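Local coordinates for protein L-iditol 2-dehydrogenase (Clostridium scindens, PDB 4OH1) that probably catalyses the NAD+-dependent oxidation of L-iditol and related polyols, as a zinc-containing member of the alcohol dehydrogenase family, at residues I320-T326 against Y342-K348; K151-L155 against F317-I321; S9-F13 against E61-R65; P158-L163 against M188-L192. All blocks are in the same frame, centred on the assembly; numbering follows the deposited sequence.

Contact 1. Residues I320-T326 against Y342-K348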
loop_
_atom_site.group_PDB
_atom_site.type_symbol
_atom_site.label_atom_id
_atom_site.label_comp_id
_atom_site.label_asym_id
_atom_site.label_seq_id
_atom_site.Cartn_x
_atom_site.Cartn_y
_atom_site.Cartn_z
ATOM N N ILE A 320 -3.249 28.931 -14.593
ATOM C CA ILE A 320 -3.323 27.805 -15.476
ATOM C C ILE A 320 -4.249 28.112 -16.627
ATOM O O ILE A 320 -3.862 27.959 -17.796
ATOM C CB ILE A 320 -3.813 26.585 -14.698
ATOM C CG1 ILE A 320 -2.785 26.232 -13.595
ATOM C CG2 ILE A 320 -4.044 25.407 -15.637
ATOM C CD1 ILE A 320 -3.128 24.987 -12.752
ATOM N N ILE A 321 -5.469 28.557 -16.309
ATOM C CA ILE A 321 -6.384 28.987 -17.340
ATOM C C ILE A 321 -5.915 30.317 -17.797
ATOM O O ILE A 321 -6.035 31.265 -17.082
ATOM C CB ILE A 321 -7.803 29.129 -16.871
ATOM C CG1 ILE A 321 -8.325 27.782 -16.405
ATOM C CG2 ILE A 321 -8.645 29.602 -18.057
ATOM C CD1 ILE A 321 -9.591 27.838 -15.526
ATOM N N GLN A 322 -5.366 30.388 -18.990
ATOM C CA GLN A 322 -4.764 31.636 -19.432
ATOM C C GLN A 322 -5.577 32.319 -20.488
ATOM O O GLN A 322 -5.264 33.423 -20.815
ATOM C CB GLN A 322 -3.381 31.389 -20.002
ATOM C CG GLN A 322 -2.510 30.656 -19.028
ATOM C CD GLN A 322 -1.071 30.764 -19.345
ATOM O OE1 GLN A 322 -0.520 30.004 -20.162
ATOM N NE2 GLN A 322 -0.402 31.655 -18.636
ATOM N N LYS A 323 -6.606 31.683 -21.030
ATOM C CA LYS A 323 -7.456 32.343 -22.025
ATOM C C LYS A 323 -8.869 31.860 -21.864
ATOM O O LYS A 323 -9.072 30.671 -21.696
ATOM C CB LYS A 323 -7.057 31.913 -23.442
ATOM C CG LYS A 323 -5.906 32.617 -24.002
ATOM C CD LYS A 323 -6.342 33.947 -24.548
ATOM C CE LYS A 323 -5.144 34.708 -25.037
ATOM N NZ LYS A 323 -5.695 35.938 -25.610
ATOM N N GLU A 324 -9.825 32.773 -22.001
ATOM C CA GLU A 324 -11.227 32.437 -22.060
ATOM C C GLU A 324 -11.786 33.079 -23.307
ATOM O O GLU A 324 -11.551 34.253 -23.540
ATOM C CB GLU A 324 -11.948 33.002 -20.848
ATOM C CG GLU A 324 -13.491 32.922 -20.933
ATOM C CD GLU A 324 -14.195 33.465 -19.669
ATOM O OE1 GLU A 324 -13.476 33.726 -18.686
ATOM O OE2 GLU A 324 -15.445 33.645 -19.666
ATOM N N HIS A 325 -12.528 32.314 -24.107
ATOM C CA HIS A 325 -13.270 32.843 -25.238
ATOM C C HIS A 325 -14.743 32.433 -25.161
ATOM O O HIS A 325 -15.081 31.487 -24.472
ATOM C CB HIS A 325 -12.703 32.293 -26.532
ATOM C CG HIS A 325 -11.308 32.731 -26.829
ATOM N ND1 HIS A 325 -11.013 33.944 -27.407
ATOM C CD2 HIS A 325 -10.123 32.097 -26.666
ATOM C CE1 HIS A 325 -9.709 34.039 -27.588
ATOM N NE2 HIS A 325 -9.147 32.931 -27.148
ATOM N N THR A 326 -15.604 33.132 -25.903
ATOM C CA THR A 326 -17.008 32.759 -26.051
ATOM C C THR A 326 -17.131 31.712 -27.136
ATOM O O THR A 326 -16.287 31.633 -28.044
ATOM C CB THR A 326 -17.841 33.945 -26.463
ATOM O OG1 THR A 326 -17.302 34.464 -27.680
ATOM C CG2 THR A 326 -17.802 35.056 -25.394
ATOM N N TYR A 342 -0.371 28.551 -24.683
ATOM C CA TYR A 342 -1.171 28.713 -23.444
ATOM C C TYR A 342 -1.322 27.419 -22.700
ATOM O O TYR A 342 -1.386 26.347 -23.323
ATOM C CB TYR A 342 -2.556 29.313 -23.734
ATOM C CG TYR A 342 -2.442 30.599 -24.479
ATOM C CD1 TYR A 342 -2.068 31.759 -23.825
ATOM C CD2 TYR A 342 -2.646 30.645 -25.856
ATOM C CE1 TYR A 342 -1.944 32.962 -24.510
ATOM C CE2 TYR A 342 -2.506 31.846 -26.562
ATOM C CZ TYR A 342 -2.147 32.993 -25.883
ATOM O OH TYR A 342 -2.002 34.163 -26.564
ATOM N N ALA A 343 -1.402 27.500 -21.364
ATOM C CA ALA A 343 -1.499 26.289 -20.589
ATOM C C ALA A 343 -2.884 25.646 -20.776
ATOM O O ALA A 343 -2.978 24.488 -21.140
ATOM C CB ALA A 343 -1.189 26.546 -19.111
ATOM N N LYS A 344 -3.945 26.394 -20.501
ATOM C CA LYS A 344 -5.322 25.925 -20.712
ATOM C C LYS A 344 -6.177 27.076 -21.242
ATOM O O LYS A 344 -6.044 28.235 -20.801
ATOM C CB LYS A 344 -6.000 25.394 -19.425
ATOM C CG LYS A 344 -5.556 24.024 -18.949
ATOM C CD LYS A 344 -5.811 22.904 -19.932
ATOM C CE LYS A 344 -7.113 22.213 -19.707
ATOM N NZ LYS A 344 -7.202 20.978 -20.549
ATOM N N ILE A 345 -7.048 26.712 -22.181
ATOM C CA ILE A 345 -8.023 27.616 -22.768
ATOM C C ILE A 345 -9.428 27.140 -22.463
ATOM O O ILE A 345 -9.728 25.953 -22.615
ATOM C CB ILE A 345 -7.856 27.658 -24.269
ATOM C CG1 ILE A 345 -6.447 28.131 -24.639
ATOM C CG2 ILE A 345 -8.884 28.608 -24.898
ATOM C CD1 ILE A 345 -5.993 27.658 -26.042
ATOM N N VAL A 346 -10.292 28.067 -22.014
ATOM C CA VAL A 346 -11.695 27.726 -21.812
ATOM C C VAL A 346 -12.602 28.515 -22.716
ATOM O O VAL A 346 -12.345 29.682 -23.028
ATOM C CB VAL A 346 -12.214 27.898 -20.342
ATOM C CG1 VAL A 346 -11.513 26.960 -19.467
ATOM C CG2 VAL A 346 -12.027 29.332 -19.827
ATOM N N ILE A 347 -13.700 27.864 -23.074
ATOM C CA ILE A 347 -14.733 28.474 -23.866
ATOM C C ILE A 347 -16.018 28.626 -23.076
ATOM O O ILE A 347 -16.521 27.667 -22.538
ATOM C CB ILE A 347 -15.017 27.639 -25.093
ATOM C CG1 ILE A 347 -13.767 27.553 -25.949
ATOM C CG2 ILE A 347 -16.172 28.283 -25.896
ATOM C CD1 ILE A 347 -13.916 26.711 -27.193
ATOM N N LYS A 348 -16.580 29.814 -23.063
ATOM C CA LYS A 348 -17.847 30.012 -22.389
ATOM C C LYS A 348 -18.967 29.731 -23.370
ATOM O O LYS A 348 -19.161 30.471 -24.311
ATOM C CB LYS A 348 -17.949 31.412 -21.844
ATOM C CG LYS A 348 -19.121 31.534 -20.900
ATOM C CD LYS A 348 -19.005 32.810 -20.105
ATOM C CE LYS A 348 -19.942 32.754 -18.937
ATOM N NZ LYS A 348 -21.311 33.034 -19.395
#

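Contact 2. Residues K151-L155 against F317-I321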
loop_
_atom_site.group_PDB
_atom_site.type_symbol
_atom_site.label_atom_id
_atom_site.label_comp_id
_atom_site.label_asym_id
_atom_site.label_seq_id
_atom_site.Cartn_x
_atom_site.Cartn_y
_atom_site.Cartn_z
ATOM N N LYS A 151 -16.119 28.121 -14.231
ATOM C CA LYS A 151 -14.971 28.187 -15.071
ATOM C C LYS A 151 -13.889 27.256 -14.559
ATOM O O LYS A 151 -13.273 26.545 -15.305
ATOM C CB LYS A 151 -14.444 29.621 -15.048
ATOM C CG LYS A 151 -13.196 29.850 -15.839
ATOM C CD LYS A 151 -12.829 31.328 -15.748
ATOM C CE LYS A 151 -11.546 31.587 -16.417
ATOM N NZ LYS A 151 -11.386 33.021 -16.738
ATOM N N ASP A 152 -13.656 27.285 -13.267
ATOM C CA ASP A 152 -12.620 26.452 -12.686
ATOM C C ASP A 152 -12.980 25.007 -12.670
ATOM O O ASP A 152 -12.102 24.161 -12.856
ATOM C CB ASP A 152 -12.345 26.885 -11.278
ATOM C CG ASP A 152 -11.609 28.235 -11.207
ATOM O OD1 ASP A 152 -11.046 28.751 -12.207
ATOM O OD2 ASP A 152 -11.618 28.773 -10.103
ATOM N N TYR A 153 -14.259 24.706 -12.452
ATOM C CA TYR A 153 -14.702 23.284 -12.407
ATOM C C TYR A 153 -14.742 22.630 -13.760
ATOM O O TYR A 153 -14.837 21.427 -13.857
ATOM C CB TYR A 153 -16.041 23.131 -11.669
ATOM C CG TYR A 153 -15.904 23.316 -10.157
ATOM C CD1 TYR A 153 -15.839 24.564 -9.607
ATOM C CD2 TYR A 153 -15.835 22.227 -9.302
ATOM C CE1 TYR A 153 -15.675 24.730 -8.243
ATOM C CE2 TYR A 153 -15.734 22.391 -7.949
ATOM C CZ TYR A 153 -15.641 23.645 -7.426
ATOM O OH TYR A 153 -15.491 23.807 -6.078
ATOM N N ALA A 154 -14.693 23.417 -14.824
ATOM C CA ALA A 154 -14.477 22.854 -16.134
ATOM C C ALA A 154 -13.161 22.044 -16.191
ATOM O O ALA A 154 -12.966 21.221 -17.072
ATOM C CB ALA A 154 -14.409 23.953 -17.155
ATOM N N LEU A 155 -12.233 22.333 -15.290
ATOM C CA LEU A 155 -10.955 21.601 -15.276
ATOM C C LEU A 155 -10.988 20.395 -14.394
ATOM O O LEU A 155 -9.937 19.821 -14.176
ATOM C CB LEU A 155 -9.772 22.499 -14.888
ATOM C CG LEU A 155 -9.247 23.179 -16.156
ATOM C CD1 LEU A 155 -10.320 23.936 -16.957
ATOM C CD2 LEU A 155 -8.212 24.148 -15.688
ATOM N N PHE A 317 -6.378 28.299 -10.281
ATOM C CA PHE A 317 -6.392 28.139 -11.722
ATOM C C PHE A 317 -6.145 29.453 -12.396
ATOM O O PHE A 317 -6.128 29.520 -13.605
ATOM C CB PHE A 317 -7.703 27.529 -12.214
ATOM C CG PHE A 317 -7.839 26.089 -11.893
ATOM C CD1 PHE A 317 -6.911 25.181 -12.333
ATOM C CD2 PHE A 317 -8.818 25.632 -11.087
ATOM C CE1 PHE A 317 -7.003 23.847 -11.981
ATOM C CE2 PHE A 317 -8.908 24.294 -10.762
ATOM C CZ PHE A 317 -8.021 23.411 -11.226
ATOM N N SER A 318 -5.936 30.513 -11.632
ATOM C CA SER A 318 -5.646 31.800 -12.269
ATOM C C SER A 318 -4.249 31.718 -12.867
ATOM O O SER A 318 -3.866 32.525 -13.618
ATOM C CB SER A 318 -5.678 32.892 -11.236
ATOM O OG SER A 318 -4.576 32.759 -10.331
ATOM N N LYS A 319 -3.514 30.668 -12.567
ATOM C CA LYS A 319 -2.179 30.481 -13.079
ATOM C C LYS A 319 -2.096 29.405 -14.144
ATOM O O LYS A 319 -1.015 29.001 -14.547
ATOM C CB LYS A 319 -1.349 30.010 -11.887
ATOM C CG LYS A 319 -1.277 31.097 -10.826
ATOM C CD LYS A 319 -0.395 30.706 -9.687
ATOM C CE LYS A 319 -0.304 31.788 -8.667
ATOM N NZ LYS A 319 0.009 31.083 -7.397
ATOM N N ILE A 320 -3.249 28.931 -14.593
ATOM C CA ILE A 320 -3.323 27.805 -15.476
ATOM C C ILE A 320 -4.249 28.112 -16.627
ATOM O O ILE A 320 -3.862 27.959 -17.796
ATOM C CB ILE A 320 -3.813 26.585 -14.698
ATOM C CG1 ILE A 320 -2.785 26.232 -13.595
ATOM C CG2 ILE A 320 -4.044 25.407 -15.637
ATOM C CD1 ILE A 320 -3.128 24.987 -12.752
ATOM N N ILE A 321 -5.469 28.557 -16.309
ATOM C CA ILE A 321 -6.384 28.987 -17.340
ATOM C C ILE A 321 -5.915 30.317 -17.797
ATOM O O ILE A 321 -6.035 31.265 -17.082
ATOM C CB ILE A 321 -7.803 29.129 -16.871
ATOM C CG1 ILE A 321 -8.325 27.782 -16.405
ATOM C CG2 ILE A 321 -8.645 29.602 -18.057
ATOM C CD1 ILE A 321 -9.591 27.838 -15.526
HETATM O O HOH W 1 -8.905 28.692 -9.006
#

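Contact 3. Residues S9-F13 against E61-R65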
loop_
_atom_site.group_PDB
_atom_site.type_symbol
_atom_site.label_atom_id
_atom_site.label_comp_id
_atom_site.label_asym_id
_atom_site.label_seq_id
_atom_site.Cartn_x
_atom_site.Cartn_y
_atom_site.Cartn_z
ATOM N N SER A 9 -11.776 18.109 -40.161
ATOM C CA SER A 9 -10.647 17.395 -40.757
ATOM C C SER A 9 -9.553 17.181 -39.731
ATOM O O SER A 9 -9.475 17.914 -38.751
ATOM C CB SER A 9 -10.082 18.216 -41.902
ATOM O OG SER A 9 -9.428 19.369 -41.390
ATOM N N ILE A 10 -8.692 16.195 -39.970
ATOM C CA ILE A 10 -7.505 15.944 -39.114
ATOM C C ILE A 10 -6.231 16.176 -39.916
ATOM O O ILE A 10 -6.304 16.434 -41.121
ATOM C CB ILE A 10 -7.460 14.494 -38.571
ATOM C CG1 ILE A 10 -7.816 13.513 -39.703
ATOM C CG2 ILE A 10 -8.403 14.327 -37.355
ATOM C CD1 ILE A 10 -7.210 12.146 -39.540
ATOM N N ARG A 11 -5.067 16.066 -39.266
ATOM C CA ARG A 11 -3.805 16.338 -39.969
ATOM C C ARG A 11 -3.645 15.446 -41.206
ATOM O O ARG A 11 -3.654 14.214 -41.063
ATOM C CB ARG A 11 -2.590 16.154 -39.054
ATOM C CG ARG A 11 -1.276 16.544 -39.764
ATOM C CD ARG A 11 -0.147 16.829 -38.787
ATOM N NE ARG A 11 0.984 17.470 -39.453
ATOM C CZ ARG A 11 2.124 17.807 -38.858
ATOM N NH1 ARG A 11 2.316 17.551 -37.575
ATOM N NH2 ARG A 11 3.083 18.402 -39.559
ATOM N N ASP A 12 -3.527 16.082 -42.384
ATOM C CA ASP A 12 -3.262 15.417 -43.684
ATOM C C ASP A 12 -1.745 15.537 -43.982
ATOM O O ASP A 12 -1.275 16.574 -44.457
ATOM C CB ASP A 12 -4.128 16.059 -44.811
ATOM C CG ASP A 12 -4.010 15.343 -46.187
ATOM O OD1 ASP A 12 -3.274 14.339 -46.316
ATOM O OD2 ASP A 12 -4.665 15.802 -47.159
ATOM N N PHE A 13 -0.983 14.485 -43.669
ATOM C CA PHE A 13 0.460 14.476 -43.907
ATOM C C PHE A 13 0.816 14.464 -45.402
ATOM O O PHE A 13 1.776 15.119 -45.761
ATOM C CB PHE A 13 1.132 13.311 -43.190
ATOM C CG PHE A 13 1.143 13.443 -41.690
ATOM C CD1 PHE A 13 2.039 14.306 -41.065
ATOM C CD2 PHE A 13 0.267 12.683 -40.898
ATOM C CE1 PHE A 13 2.072 14.421 -39.660
ATOM C CE2 PHE A 13 0.276 12.781 -39.486
ATOM C CZ PHE A 13 1.183 13.653 -38.863
ATOM N N GLU A 61 -5.230 6.561 -37.672
ATOM C CA GLU A 61 -5.492 7.695 -38.540
ATOM C C GLU A 61 -6.584 7.441 -39.592
ATOM O O GLU A 61 -7.318 8.363 -39.960
ATOM C CB GLU A 61 -4.194 8.124 -39.223
ATOM C CG GLU A 61 -4.218 9.546 -39.711
ATOM C CD GLU A 61 -3.026 9.867 -40.535
ATOM O OE1 GLU A 61 -1.902 9.820 -39.978
ATOM O OE2 GLU A 61 -3.219 10.164 -41.730
ATOM N N SER A 62 -6.696 6.213 -40.086
ATOM C CA SER A 62 -7.687 5.936 -41.126
ATOM C C SER A 62 -9.077 5.850 -40.548
ATOM O O SER A 62 -10.055 6.334 -41.135
ATOM C CB SER A 62 -7.363 4.638 -41.836
ATOM O OG SER A 62 -6.523 4.923 -42.926
ATOM N N THR A 63 -9.137 5.209 -39.388
ATOM C CA THR A 63 -10.381 4.978 -38.674
ATOM C C THR A 63 -11.089 6.338 -38.358
ATOM O O THR A 63 -12.242 6.529 -38.772
ATOM C CB THR A 63 -10.129 4.038 -37.403
ATOM O OG1 THR A 63 -9.151 4.619 -36.532
ATOM C CG2 THR A 63 -9.606 2.634 -37.802
ATOM N N THR A 64 -10.379 7.279 -37.707
ATOM C CA THR A 64 -10.927 8.610 -37.315
ATOM C C THR A 64 -11.464 9.432 -38.502
ATOM O O THR A 64 -12.580 9.968 -38.429
ATOM C CB THR A 64 -9.889 9.495 -36.515
ATOM O OG1 THR A 64 -8.663 9.576 -37.239
ATOM C CG2 THR A 64 -9.581 8.926 -35.144
ATOM N N ARG A 65 -10.671 9.522 -39.580
ATOM C CA ARG A 65 -11.095 10.188 -40.839
ATOM C C ARG A 65 -12.372 9.543 -41.394
ATOM O O ARG A 65 -13.214 10.233 -41.985
ATOM C CB ARG A 65 -9.973 10.152 -41.899
ATOM C CG ARG A 65 -10.159 11.110 -43.120
ATOM C CD ARG A 65 -9.006 10.948 -44.147
ATOM N NE ARG A 65 -7.734 10.599 -43.485
ATOM C CZ ARG A 65 -6.724 11.441 -43.199
ATOM N NH1 ARG A 65 -6.749 12.735 -43.534
ATOM N NH2 ARG A 65 -5.649 10.973 -42.566
#

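Contact 4. Residues P158-L163 against M188-L192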
loop_
_atom_site.group_PDB
_atom_site.type_symbol
_atom_site.label_atom_id
_atom_site.label_comp_id
_atom_site.label_asym_id
_atom_site.label_seq_id
_atom_site.Cartn_x
_atom_site.Cartn_y
_atom_site.Cartn_z
ATOM N N PRO A 158 -9.334 17.147 -16.321
ATOM C CA PRO A 158 -7.883 17.047 -16.393
ATOM C C PRO A 158 -7.204 16.949 -15.011
ATOM O O PRO A 158 -6.189 16.266 -14.898
ATOM C CB PRO A 158 -7.461 18.292 -17.144
ATOM C CG PRO A 158 -8.592 19.166 -17.148
ATOM C CD PRO A 158 -9.818 18.304 -17.042
ATOM N N LEU A 159 -7.780 17.567 -13.981
ATOM C CA LEU A 159 -7.287 17.368 -12.601
ATOM C C LEU A 159 -7.335 15.912 -12.198
ATOM O O LEU A 159 -6.408 15.449 -11.531
ATOM C CB LEU A 159 -7.999 18.242 -11.603
ATOM C CG LEU A 159 -7.378 18.381 -10.218
ATOM C CD1 LEU A 159 -5.968 19.101 -10.298
ATOM C CD2 LEU A 159 -8.285 19.185 -9.376
ATOM N N THR A 160 -8.356 15.151 -12.610
ATOM C CA THR A 160 -8.316 13.727 -12.328
ATOM C C THR A 160 -7.119 12.995 -12.942
ATOM O O THR A 160 -6.652 11.999 -12.399
ATOM C CB THR A 160 -9.569 12.960 -12.794
ATOM O OG1 THR A 160 -9.647 12.961 -14.237
ATOM C CG2 THR A 160 -10.866 13.552 -12.192
ATOM N N VAL A 161 -6.725 13.382 -14.151
ATOM C CA VAL A 161 -5.571 12.817 -14.777
ATOM C C VAL A 161 -4.290 13.192 -14.018
ATOM O O VAL A 161 -3.415 12.393 -13.782
ATOM C CB VAL A 161 -5.459 13.302 -16.238
ATOM C CG1 VAL A 161 -4.157 12.809 -16.837
ATOM C CG2 VAL A 161 -6.609 12.758 -17.076
ATOM N N ALA A 162 -4.200 14.441 -13.621
ATOM C CA ALA A 162 -3.096 14.878 -12.853
ATOM C C ALA A 162 -3.047 14.198 -11.486
ATOM O O ALA A 162 -1.948 13.777 -11.053
ATOM C CB ALA A 162 -3.147 16.371 -12.722
ATOM N N LEU A 163 -4.200 14.054 -10.823
ATOM C CA LEU A 163 -4.249 13.368 -9.549
ATOM C C LEU A 163 -3.821 11.926 -9.677
ATOM O O LEU A 163 -3.087 11.443 -8.822
ATOM C CB LEU A 163 -5.653 13.408 -8.913
ATOM C CG LEU A 163 -6.022 14.728 -8.274
ATOM C CD1 LEU A 163 -7.510 14.864 -8.187
ATOM C CD2 LEU A 163 -5.474 14.838 -6.896
HETATM N N MSE A 188 -0.791 21.813 -13.219
HETATM C CA MSE A 188 -1.568 21.134 -12.176
HETATM C C MSE A 188 -0.702 20.163 -11.336
HETATM O O MSE A 188 -0.906 20.059 -10.139
HETATM C CB MSE A 188 -2.730 20.347 -12.775
HETATM C CG MSE A 188 -3.694 21.244 -13.508
HETATM SE SE MSE A 188 -5.301 20.336 -14.248
HETATM C CE MSE A 188 -5.208 21.274 -15.996
ATOM N N LEU A 189 0.204 19.431 -11.979
ATOM C CA LEU A 189 1.155 18.582 -11.250
ATOM C C LEU A 189 2.080 19.419 -10.336
ATOM O O LEU A 189 2.426 18.993 -9.253
ATOM C CB LEU A 189 1.970 17.749 -12.197
ATOM C CG LEU A 189 1.145 16.628 -12.838
ATOM C CD1 LEU A 189 1.947 16.024 -13.976
ATOM C CD2 LEU A 189 0.750 15.568 -11.809
ATOM N N VAL A 190 2.465 20.605 -10.749
ATOM C CA VAL A 190 3.267 21.433 -9.873
ATOM C C VAL A 190 2.471 21.693 -8.585
ATOM O O VAL A 190 2.973 21.499 -7.456
ATOM C CB VAL A 190 3.717 22.755 -10.503
ATOM C CG1 VAL A 190 4.279 23.686 -9.472
ATOM C CG2 VAL A 190 4.786 22.510 -11.581
ATOM N N GLN A 191 1.232 22.133 -8.734
ATOM C CA GLN A 191 0.400 22.466 -7.580
ATOM C C GLN A 191 0.137 21.246 -6.722
ATOM O O GLN A 191 0.168 21.341 -5.490
ATOM C CB GLN A 191 -0.886 23.139 -7.997
ATOM C CG GLN A 191 -0.632 24.535 -8.604
ATOM C CD GLN A 191 -1.860 25.408 -8.729
ATOM O OE1 GLN A 191 -2.798 25.272 -7.954
ATOM N NE2 GLN A 191 -1.822 26.368 -9.652
ATOM N N LEU A 192 -0.115 20.113 -7.362
ATOM C CA LEU A 192 -0.366 18.891 -6.653
ATOM C C LEU A 192 0.865 18.321 -6.003
ATOM O O LEU A 192 0.733 17.652 -4.959
ATOM C CB LEU A 192 -0.981 17.815 -7.563
ATOM C CG LEU A 192 -2.410 18.027 -8.030
ATOM C CD1 LEU A 192 -2.745 16.971 -8.988
ATOM C CD2 LEU A 192 -3.410 18.045 -6.883
#

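Contact 1. Residues I320-T326 against Y342-K348
Strands 321-326 and 344-348 are the two parallel members of a beta-alpha-beta unit linked by helix 330-338, and a beta bulge between Ile-321 and Lys-323 shifts their register by one residue. Gln-322 is the extra residue. Its backbone N donates to Lys-344 O, while its side-chain OE1 accepts Ala-343 N on a lone pair, in the carbonyl plane, at 2.9 Å. The amide thus extends the pairing where the backbone offers a weak bond, Lys-344 N to Ile-320 O (3.1 Å). Past the bulge regular bonding follows: Val-346 N to Lys-323 O, His-325 N to Val-346 O, and Lys-348 N to His-325 O at 2.7 Å.

With CG opposite its carbonyl carbon (chi1 -81°), Lys-323 lays CG over the centre of the Tyr-342 ring, 3.9 Å from its centroid, a CH-pi contact that uses the aliphatic part of the lysine; a bend at chi2 carries CE to Tyr-342 OH at 3.5 Å. On the other face Ile-321 and Val-346 cross at about a right angle, CG2 to CG2 at 3.8 Å. There Glu-324 runs alongside Lys-348, but its carboxylate bonds to Lys-151 and Tyr-42. Lys-344 sends its amine to Glu-75, a zinc ligand.

Helix 330-338 packs against His-325 and Ile-345, helix 184-194 touches Ile-320 and Lys-344, and strand 35-44 pairs antiparallel with strand 344-348.

Contact 2. Residues K151-L155 against F317-I321
Phe-317 and Asp-152 both set CG opposite their own carbonyl carbon (chi1 -73° and -72°), and these rotations let ring and carboxylate slide past each other in opposite directions. The contact presses the short helix 150-153 and the N-cap residue of helix 156-168, Leu-155, against the tight turn that leads into strand 321-326, within the zinc-containing alcohol dehydrogenase fold. The turn is held by Phe-317 O, which accepts both Ile-320 N and Ile-321 N.

Leu-155 supplies the apolar wedge. Its CB stands over one face of the Phe-317 ring, displaced toward the rim, while its CD2 reaches Phe-317 CD1 at 3.7 Å and Ile-321 CG1 at the same 3.7 Å. A leucine suits this place because one methyl branch can fill the corner between an aromatic ring and a branched aliphatic chain.

The CB of Asp-152 meets Phe-317 CD2 at 3.7 Å, while its OD1 lies against Ile-321 CD1, also at 3.7 Å; the carboxylate is inclined 54° to the phenyl ring, so ring and carboxylate do not stack. Lys-151, fully extended, passes its CE by Ile-321 CG2 at 3.9 Å and carries its amine on to a salt bridge with Glu-324, so that its methylenes join the apolar surface while its charge is paired.

The polar link is a water, which donates to Asp-152 OD2 at 2.9 Å and accepts from Phe-317 N, also at 2.9 Å.

Contact 3. Residues S9-F13 against E61-R65
Glu-61 meets Ile-10 and Phe-13 where helix 60-66, part of the GroES-like catalytic domain of the alcohol dehydrogenase family, packs on the loop that follows the N-terminal strand 2-9, a surface contact away from both zinc sites. With chi1 near -158° the Glu-61 chain runs out extended and lays CG 4.0 Å from Ile-10 CD1. Its OE1 then arrives at the edge of the Phe-13 ring, in the ring plane, 3.7 Å from CD2. The carboxylate thus faces the ring's C-H rim, the electropositive side of an aromatic, instead of its electron-rich face. One face of that ring is in turn covered by Arg-11 CG.

One helical turn on, Thr-64 turns its CB toward the loop and brings OG1 to 3.7 Å from Ile-10 CD1, the short threonine and the isoleucine crossing at about a right angle.

Arg-65 follows, four residues after Glu-61, and the pair forms an i to i+4 salt bridge along the helix: NH2 lies 2.7 Å from Glu-61 OE2. A bend at chi3 (-32°) helps turn the guanidinium toward the loop. This bridge probably steadies the flat group as a platform for the buried isoleucine. Asp-12 passes the guanidinium edge, but its OD1 stays 4.7 Å from Arg-65 NH1, too far for a salt bridge. Ile-10 CD1 sits over one guanidinium face, toward its rim, nearest to Arg-65 NH2 at 3.6 Å.

Contact 4. Residues P158-L163 against M188-L192
Ala-162 and Met-188 face each other where helix 156-168 crosses helix 184-194, the helix after what is probably the glycine-rich turn of the Rossmann-type nucleotide-binding domain. The short segments cross at -55° with their axes 9.7 Å apart, close to the angle expected when ridges of residues four apart, here Pro-158/Ala-162 and Met-188/Leu-192, fit into each other's grooves. Ala-162 is the low point that permits this approach. Its CB lies 4.0 Å from Met-188 CB and 3.8 Å from Leu-192 CD1, and Leu-189 CD2 comes down on Ala-162 O at 3.3 Å.

The bump from the other helix is Leu-192 CD1, which settles into the hollow bordered by Leu-159, Ala-162 and Leu-163, 4.1 Å from Leu-159 CD1. Its second branch, CD2, meets Leu-163 CD2 at 3.8 Å. Met-188, present as selenomethionine, fills the groove toward the Pro-158 end: SE rests 3.7 Å from Leu-159 N, and a bend at chi3 (-136°) carries CE to Pro-158 CB at 3.9 Å. Pro-158 lies next to the zinc ligand Glu-157. At the far end Tyr-173 of the second subunit packs on Leu-163 and bonds to Leu-192 O.

Long Met-188 suits the reach to Pro-158, and forked Leu-192 straddles Ala-162 and Leu-163. The fit depends on complementary shape and hydrophobic burial, and the main-chain amides of Ala-162 and Leu-163 are satisfied within their own helix.

Overall arrangement
Contact 3 closes first along the chain; contact 4 is nested inside the loop closed by contact 2, and contact 1 begins on the residues where contact 2 ends. Contacts 1 and 2 share Ile-320 and Ile-321, have centres about 8 Å apart, and are tied by the Lys-151 to Glu-324 salt bridge. Contact 4 lies about 12 Å from contact 2, centre to centre, and touches contacts 1 and 2 through Ile-320 against helix 184-194. Together these three join the mixed sheet to a helix of the Rossmann part beside the zinc site of Glu-75 and Glu-157. Contact 3 stands apart, its centre 26 to 30 Å from the others.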